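Monomethylamine corrinoid protein 1 (Methanosarcina barkeri, PDB 3EZX) carries methyl groups on its corrinoid cofactor between MtmB and MtbA during methane formation from monomethylamine. Local coordinates at residues K146-G151 against S177-F182; A92-T97 against G120-D125. One frame throughout, in Å; residues are numbered along the deposited sequence.

Contact 1. Residues K146-G151 against S177-F182; sequences KVLLVG and SVKCMF
The parallel sheet of the cobalamin-binding Rossmann-like domain has the strand through Lys179 to Phe182 at one of its margins, and here it pairs with Val147 to Gly151. A ladder of backbone bonds sets the register. Leu149 uses both its N and its O toward the 179-182 strand, donating to Lys179 O at 2.8 Å and accepting from Met181 N. The ladder continues from Lys179 N to Val147 O at 3.1 Å and from Gly151 N to Met181 O at 2.9 Å. At its N-terminal end a water links Val147 N to Ser177 O.

Lys179 lays its long side chain against the partner strand. With CG between its own backbone N and carbonyl carbon (chi1 48°), the otherwise extended chain crosses Leu148 at about a right angle, and CE rests on Leu148 CB at 3.4 Å. The ammonium group finds its counter-charge in the C-terminal carboxylate of Met215. On the same face Val150 and Met181 lie side by side, CG1 being 3.8 Å from CE after the thioether bends back at its last torsion (chi3 76°).

The other face is apolar and is covered by helix 161-171. There Leu149 CD1 touches both Cys180 SG, 3.7 Å away, and Val178 CG2, while Val147 CB meets Val178 CG1. Toward the C-terminal end, the Phe182 ring approaches obliquely, its CD2 4.0 Å from Gly151 CA, on the side where any side chain of Gly151 would have pointed.

The C-terminal end of the pair belongs to the cofactor pocket: Val150 lies beside the bound cobamide, and Met181 O makes a weak hydrogen bond to it. Carboxyl ends of parallel strands lining a ligand site are a hallmark of Rossmann-like folds, here in its corrinoid-binding form.

Contact 2. Residues A92-T97 against G120-D125; sequences AGLAIT and GFQIVD
Phe121 and Ala92 meet with the methyl over the ring: Ala92 CB sits above one face, displaced toward the rim, 4.1 Å from CE1. The same ring lies obliquely to Gly93 and Ala95, with CD2 at 3.4 Å from Gly93 O and 3.9 Å from Ala95 CB.

On the opposite face of the two strands, Leu94 crosses both Gln122 and Val124 obliquely, its CD1 directed at them. Gln122 holds CG anti to its backbone N (chi1 -175°) and continues extended, which lays CB and CG beside Leu94 CD1. Ile96 and Val124 lie side by side, CG1 to CB 4.1 Å.

Parallel-strand bonds keep these groups in register. Gln122 N donates to Gly93 O almost straight (175° at the hydrogen), and Gln122 O accepts from Ala95 N at 2.9 Å; Val124 likewise uses its N toward Ala95 O and its O toward Thr97 N.

In the next shell, Leu116 of helix 107-118, Leu148 and helix 204-213 close around the Phe121 ring. An alanine here would probably open a gap between the sheet and those helices and leave Ala92 CB and Ala95 CB without their aromatic neighbour. At the far end Thr97 OG1 approaches Asp125 CA at 3.3 Å and makes a weak hydrogen bond with Thr113 OG1 of helix 107-118, while Asp125 OD1 hydrogen-bonds to His109 NE2 and Gly127 N.

The chemistry thus changes along the pair: apolar packing round the Phe121 ring dominates the N-terminal end, whereas carboxylate hydrogen bonds probably steady the turn after Asp125 and tie it to helix 107-118.

After the N-terminal helices, the chain enters the sheet at 92-97, passes through helix 107-118 and returns alongside at 120-125, so contact 2 closes a beta-alpha-beta unit. Helix 132-141 then carries it across to the other flank of 94-99, where 146-151 is laid down. Helices 156-159 and 161-171 follow before 177-182 closes contact 1. The two loops come in series and neither nest nor cross. Their inner strands are neighbours: probable hydrogen bonds join Leu148 N to Leu94 O and Ile96 N to Leu148 O, and Val150 packs on Thr97. The contacts thereby fuse into one four-stranded parallel sheet with strand order 2-1-3-4.

Contact 1. Residues K146-G151 against S177-F182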
ATOM      1  N   LYS A 146      -2.731  12.716  17.669  1.00 47.48           N
ATOM      2  CA  LYS A 146      -3.512  11.805  16.844  1.00 51.92           C
ATOM      3  C   LYS A 146      -2.560  11.041  15.929  1.00 54.87           C
ATOM      4  O   LYS A 146      -2.075  11.588  14.938  1.00 57.45           O
ATOM      5  CB  LYS A 146      -4.514  12.599  16.011  1.00 50.04           C
ATOM      6  CG  LYS A 146      -5.801  11.856  15.710  1.00 68.64           C
ATOM      7  CD  LYS A 146      -6.584  11.575  16.982  1.00 67.92           C
ATOM      8  CE  LYS A 146      -7.955  10.996  16.666  1.00 80.51           C
ATOM      9  NZ  LYS A 146      -8.738  10.702  17.899  1.00 88.95           N
ATOM     10  N   VAL A 147      -2.296   9.779  16.251  1.00 51.88           N
ATOM     11  CA  VAL A 147      -1.364   8.987  15.450  1.00 52.17           C
ATOM     12  C   VAL A 147      -1.891   7.634  14.985  1.00 52.38           C
ATOM     13  O   VAL A 147      -2.488   6.885  15.758  1.00 41.05           O
ATOM     14  CB  VAL A 147      -0.041   8.765  16.226  1.00 55.15           C
ATOM     15  CG1 VAL A 147       0.888   7.849  15.450  1.00 51.00           C
ATOM     16  CG2 VAL A 147       0.646  10.105  16.474  1.00 59.15           C
ATOM     17  N   LEU A 148      -1.661   7.348  13.704  1.00 57.74           N
ATOM     18  CA  LEU A 148      -2.071   6.093  13.074  1.00 52.67           C
ATOM     19  C   LEU A 148      -0.852   5.397  12.482  1.00 50.16           C
ATOM     20  O   LEU A 148      -0.137   5.972  11.662  1.00 45.33           O
ATOM     21  CB  LEU A 148      -3.082   6.351  11.951  1.00 45.09           C
ATOM     22  CG  LEU A 148      -3.437   5.164  11.043  1.00 45.37           C
ATOM     23  CD1 LEU A 148      -4.043   4.024  11.860  1.00 35.38           C
ATOM     24  CD2 LEU A 148      -4.413   5.629   9.969  1.00 40.39           C
ATOM     25  N   LEU A 149      -0.615   4.161  12.903  1.00 46.64           N
ATOM     26  CA  LEU A 149       0.512   3.400  12.392  1.00 42.91           C
ATOM     27  C   LEU A 149       0.035   2.499  11.262  1.00 46.77           C
ATOM     28  O   LEU A 149      -0.668   1.517  11.499  1.00 46.01           O
ATOM     29  CB  LEU A 149       1.138   2.557  13.506  1.00 26.06           C
ATOM     30  CG  LEU A 149       1.673   3.349  14.705  1.00 42.88           C
ATOM     31  CD1 LEU A 149       2.295   2.395  15.722  1.00 25.05           C
ATOM     32  CD2 LEU A 149       2.699   4.377  14.231  1.00 38.56           C
ATOM     33  N   VAL A 150       0.418   2.848  10.035  1.00 39.49           N
ATOM     34  CA  VAL A 150       0.043   2.086   8.845  1.00 37.38           C
ATOM     35  C   VAL A 150       1.221   1.211   8.391  1.00 40.03           C
ATOM     36  O   VAL A 150       2.212   1.718   7.858  1.00 41.74           O
ATOM     37  CB  VAL A 150      -0.344   3.037   7.681  1.00 36.85           C
ATOM     38  CG1 VAL A 150      -0.992   2.250   6.561  1.00 28.95           C
ATOM     39  CG2 VAL A 150      -1.271   4.131   8.180  1.00 30.65           C
ATOM     40  N   GLY A 151       1.109  -0.099   8.591  1.00 31.83           N
ATOM     41  CA  GLY A 151       2.192  -0.992   8.203  1.00 35.82           C
ATOM     42  C   GLY A 151       1.926  -1.964   7.061  1.00 36.56           C
ATOM     43  O   GLY A 151       0.820  -2.485   6.911  1.00 27.07           O
ATOM     44  N   SER A 177      -2.239   4.928  23.045  1.00 57.87           N
ATOM     45  CA  SER A 177      -2.257   6.315  22.588  1.00 56.61           C
ATOM     46  C   SER A 177      -2.254   6.412  21.059  1.00 57.39           C
ATOM     47  O   SER A 177      -2.442   7.495  20.502  1.00 60.63           O
ATOM     48  CB  SER A 177      -1.061   7.090  23.162  1.00 60.26           C
ATOM     49  OG  SER A 177       0.172   6.585  22.677  1.00 65.29           O
ATOM     50  N   VAL A 178      -2.043   5.282  20.384  1.00 38.69           N
ATOM     51  CA  VAL A 178      -2.030   5.251  18.923  1.00 51.40           C
ATOM     52  C   VAL A 178      -2.862   4.104  18.346  1.00 53.87           C
ATOM     53  O   VAL A 178      -3.007   3.050  18.968  1.00 55.21           O
ATOM     54  CB  VAL A 178      -0.591   5.114  18.362  1.00 54.56           C
ATOM     55  CG1 VAL A 178       0.287   6.230  18.901  1.00 62.82           C
ATOM     56  CG2 VAL A 178      -0.016   3.745  18.714  1.00 50.94           C
ATOM     57  N   LYS A 179      -3.401   4.320  17.152  1.00 47.33           N
ATOM     58  CA  LYS A 179      -4.208   3.315  16.463  1.00 56.33           C
ATOM     59  C   LYS A 179      -3.303   2.590  15.460  1.00 54.21           C
ATOM     60  O   LYS A 179      -2.482   3.223  14.795  1.00 62.44           O
ATOM     61  CB  LYS A 179      -5.377   4.012  15.760  1.00 55.90           C
ATOM     62  CG  LYS A 179      -4.936   5.222  14.956  1.00 60.19           C
ATOM     63  CD  LYS A 179      -6.020   6.281  14.809  1.00 48.25           C
ATOM     64  CE  LYS A 179      -5.450   7.488  14.065  1.00 48.39           C
ATOM     65  NZ  LYS A 179      -6.379   8.634  13.941  1.00 38.73           N
ATOM     66  N   CYS A 180      -3.442   1.269  15.357  1.00 47.70           N
ATOM     67  CA  CYS A 180      -2.605   0.476  14.452  1.00 44.40           C
ATOM     68  C   CYS A 180      -3.345  -0.278  13.351  1.00 45.65           C
ATOM     69  O   CYS A 180      -4.227  -1.087  13.628  1.00 52.33           O
ATOM     70  CB  CYS A 180      -1.782  -0.532  15.259  1.00 36.61           C
ATOM     71  SG  CYS A 180      -0.586   0.212  16.370  1.00 54.70           S
ATOM     72  N   MET A 181      -2.961  -0.019  12.105  1.00 52.50           N
ATOM     73  CA  MET A 181      -3.564  -0.681  10.951  1.00 51.17           C
ATOM     74  C   MET A 181      -2.473  -1.341  10.110  1.00 48.98           C
ATOM     75  O   MET A 181      -1.578  -0.665   9.598  1.00 56.69           O
ATOM     76  CB  MET A 181      -4.348   0.333  10.097  1.00 49.50           C
ATOM     77  CG  MET A 181      -5.040  -0.274   8.870  1.00 49.89           C
ATOM     78  SD  MET A 181      -6.042   0.905   7.904  1.00 57.35           S
ATOM     79  CE  MET A 181      -4.774   1.811   7.049  1.00 52.87           C
ATOM     80  N   PHE A 182      -2.536  -2.664   9.986  1.00 47.79           N
ATOM     81  CA  PHE A 182      -1.565  -3.400   9.186  1.00 48.87           C
ATOM     82  C   PHE A 182      -2.236  -3.934   7.919  1.00 46.32           C
ATOM     83  O   PHE A 182      -3.442  -4.162   7.901  1.00 53.35           O
ATOM     84  CB  PHE A 182      -0.964  -4.566   9.983  1.00 44.54           C
ATOM     85  CG  PHE A 182      -0.041  -4.140  11.090  1.00 61.24           C
ATOM     86  CD1 PHE A 182      -0.493  -4.053  12.405  1.00 60.07           C
ATOM     87  CD2 PHE A 182       1.288  -3.827  10.817  1.00 55.26           C
ATOM     88  CE1 PHE A 182       0.364  -3.658  13.428  1.00 63.92           C
ATOM     89  CE2 PHE A 182       2.153  -3.430  11.832  1.00 61.42           C
ATOM     90  CZ  PHE A 182       1.691  -3.347  13.141  1.00 67.86           C
TER
HETATM   91  O   HOH W   1      -4.042   8.041  18.267  1.00 51.72           O

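Contact 2. Residues A92-T97 against G120-D125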
ATOM      1  N   ALA A  92      -7.108  14.845   9.713  1.00 73.67           N
ATOM      2  CA  ALA A  92      -7.736  13.864  10.591  1.00 60.53           C
ATOM      3  C   ALA A  92      -6.706  13.159  11.460  1.00 55.70           C
ATOM      4  O   ALA A  92      -7.045  12.247  12.214  1.00 54.27           O
ATOM      5  CB  ALA A  92      -8.504  12.841   9.766  1.00 65.76           C
ATOM      6  N   GLY A  93      -5.448  13.580  11.349  1.00 48.57           N
ATOM      7  CA  GLY A  93      -4.402  12.969  12.147  1.00 38.84           C
ATOM      8  C   GLY A  93      -3.094  12.757  11.410  1.00 43.54           C
ATOM      9  O   GLY A  93      -2.946  13.143  10.248  1.00 42.49           O
ATOM     10  N   LEU A  94      -2.140  12.138  12.099  1.00 43.64           N
ATOM     11  CA  LEU A  94      -0.828  11.860  11.534  1.00 40.35           C
ATOM     12  C   LEU A  94      -0.663  10.374  11.255  1.00 49.11           C
ATOM     13  O   LEU A  94      -0.837   9.544  12.147  1.00 45.33           O
ATOM     14  CB  LEU A  94       0.269  12.297  12.502  1.00 47.13           C
ATOM     15  CG  LEU A  94       1.693  11.949  12.045  1.00 45.78           C
ATOM     16  CD1 LEU A  94       2.098  12.901  10.930  1.00 25.27           C
ATOM     17  CD2 LEU A  94       2.657  12.051  13.217  1.00 29.88           C
ATOM     18  N   ALA A  95      -0.325  10.042  10.017  1.00 46.97           N
ATOM     19  CA  ALA A  95      -0.129   8.652   9.650  1.00 42.08           C
ATOM     20  C   ALA A  95       1.350   8.381   9.429  1.00 39.72           C
ATOM     21  O   ALA A  95       2.015   9.069   8.658  1.00 40.55           O
ATOM     22  CB  ALA A  95      -0.907   8.330   8.388  1.00 28.54           C
ATOM     23  N   ILE A  96       1.862   7.383  10.135  1.00 33.82           N
ATOM     24  CA  ILE A  96       3.254   6.969  10.023  1.00 35.56           C
ATOM     25  C   ILE A  96       3.222   5.662   9.238  1.00 38.45           C
ATOM     26  O   ILE A  96       2.825   4.621   9.779  1.00 33.15           O
ATOM     27  CB  ILE A  96       3.876   6.735  11.427  1.00 39.42           C
ATOM     28  CG1 ILE A  96       3.808   8.035  12.260  1.00 30.44           C
ATOM     29  CG2 ILE A  96       5.308   6.244  11.275  1.00 28.97           C
ATOM     30  CD1 ILE A  96       4.262   7.846  13.701  1.00 17.32           C
ATOM     31  N   THR A  97       3.615   5.730   7.967  1.00 36.46           N
ATOM     32  CA  THR A  97       3.597   4.573   7.077  1.00 36.13           C
ATOM     33  C   THR A  97       4.928   3.861   6.892  1.00 28.47           C
ATOM     34  O   THR A  97       5.980   4.497   6.799  1.00 21.79           O
ATOM     35  CB  THR A  97       3.079   4.973   5.664  1.00 46.88           C
ATOM     36  OG1 THR A  97       3.790   6.129   5.187  1.00 45.88           O
ATOM     37  CG2 THR A  97       1.576   5.279   5.699  1.00 55.18           C
ATOM     38  N   GLY A 120      -7.124  13.854   3.954  1.00 51.47           N
ATOM     39  CA  GLY A 120      -6.933  14.607   5.178  1.00 55.02           C
ATOM     40  C   GLY A 120      -5.970  14.064   6.214  1.00 59.61           C
ATOM     41  O   GLY A 120      -6.258  14.111   7.408  1.00 69.44           O
ATOM     42  N   PHE A 121      -4.828  13.552   5.776  1.00 55.12           N
ATOM     43  CA  PHE A 121      -3.837  13.029   6.711  1.00 49.81           C
ATOM     44  C   PHE A 121      -2.468  13.623   6.449  1.00 48.34           C
ATOM     45  O   PHE A 121      -2.109  13.897   5.304  1.00 50.68           O
ATOM     46  CB  PHE A 121      -3.717  11.509   6.606  1.00 39.31           C
ATOM     47  CG  PHE A 121      -4.638  10.756   7.511  1.00 43.66           C
ATOM     48  CD1 PHE A 121      -5.912  10.399   7.088  1.00 42.04           C
ATOM     49  CD2 PHE A 121      -4.224  10.382   8.786  1.00 41.64           C
ATOM     50  CE1 PHE A 121      -6.760   9.668   7.921  1.00 44.36           C
ATOM     51  CE2 PHE A 121      -5.066   9.655   9.626  1.00 47.90           C
ATOM     52  CZ  PHE A 121      -6.336   9.298   9.192  1.00 41.43           C
ATOM     53  N   GLN A 122      -1.708  13.841   7.516  1.00 50.72           N
ATOM     54  CA  GLN A 122      -0.358  14.352   7.360  1.00 45.16           C
ATOM     55  C   GLN A 122       0.459  13.077   7.255  1.00 40.20           C
ATOM     56  O   GLN A 122       0.241  12.126   8.008  1.00 39.07           O
ATOM     57  CB  GLN A 122       0.084  15.159   8.573  1.00 47.82           C
ATOM     58  CG  GLN A 122       1.438  15.806   8.370  1.00 66.07           C
ATOM     59  CD  GLN A 122       2.110  16.177   9.671  1.00 80.38           C
ATOM     60  OE1 GLN A 122       3.215  16.723   9.680  1.00 82.63           O
ATOM     61  NE2 GLN A 122       1.449  15.876  10.787  1.00 85.38           N
ATOM     62  N   ILE A 123       1.399  13.052   6.326  1.00 43.23           N
ATOM     63  CA  ILE A 123       2.185  11.853   6.112  1.00 44.95           C
ATOM     64  C   ILE A 123       3.600  11.831   6.667  1.00 42.99           C
ATOM     65  O   ILE A 123       4.302  12.842   6.681  1.00 43.43           O
ATOM     66  CB  ILE A 123       2.242  11.525   4.599  1.00 40.75           C
ATOM     67  CG1 ILE A 123       0.828  11.252   4.083  1.00 47.14           C
ATOM     68  CG2 ILE A 123       3.137  10.331   4.345  1.00 47.52           C
ATOM     69  CD1 ILE A 123       0.073  10.200   4.881  1.00 31.74           C
ATOM     70  N   VAL A 124       3.989  10.649   7.136  1.00 42.62           N
ATOM     71  CA  VAL A 124       5.325  10.382   7.659  1.00 45.36           C
ATOM     72  C   VAL A 124       5.677   9.005   7.092  1.00 46.63           C
ATOM     73  O   VAL A 124       5.392   7.971   7.702  1.00 48.89           O
ATOM     74  CB  VAL A 124       5.349  10.329   9.197  1.00 44.49           C
ATOM     75  CG1 VAL A 124       6.772  10.077   9.685  1.00 36.88           C
ATOM     76  CG2 VAL A 124       4.843  11.636   9.762  1.00 48.90           C
ATOM     77  N   ASP A 125       6.278   9.014   5.905  1.00 41.90           N
ATOM     78  CA  ASP A 125       6.659   7.800   5.183  1.00 38.73           C
ATOM     79  C   ASP A 125       8.058   7.327   5.578  1.00 38.13           C
ATOM     80  O   ASP A 125       9.049   7.920   5.157  1.00 40.19           O
ATOM     81  CB  ASP A 125       6.632   8.093   3.681  1.00 37.81           C
ATOM     82  CG  ASP A 125       6.553   6.842   2.837  1.00 45.68           C
ATOM     83  OD1 ASP A 125       7.091   5.794   3.255  1.00 42.89           O
ATOM     84  OD2 ASP A 125       5.960   6.916   1.741  1.00 50.31           O
TER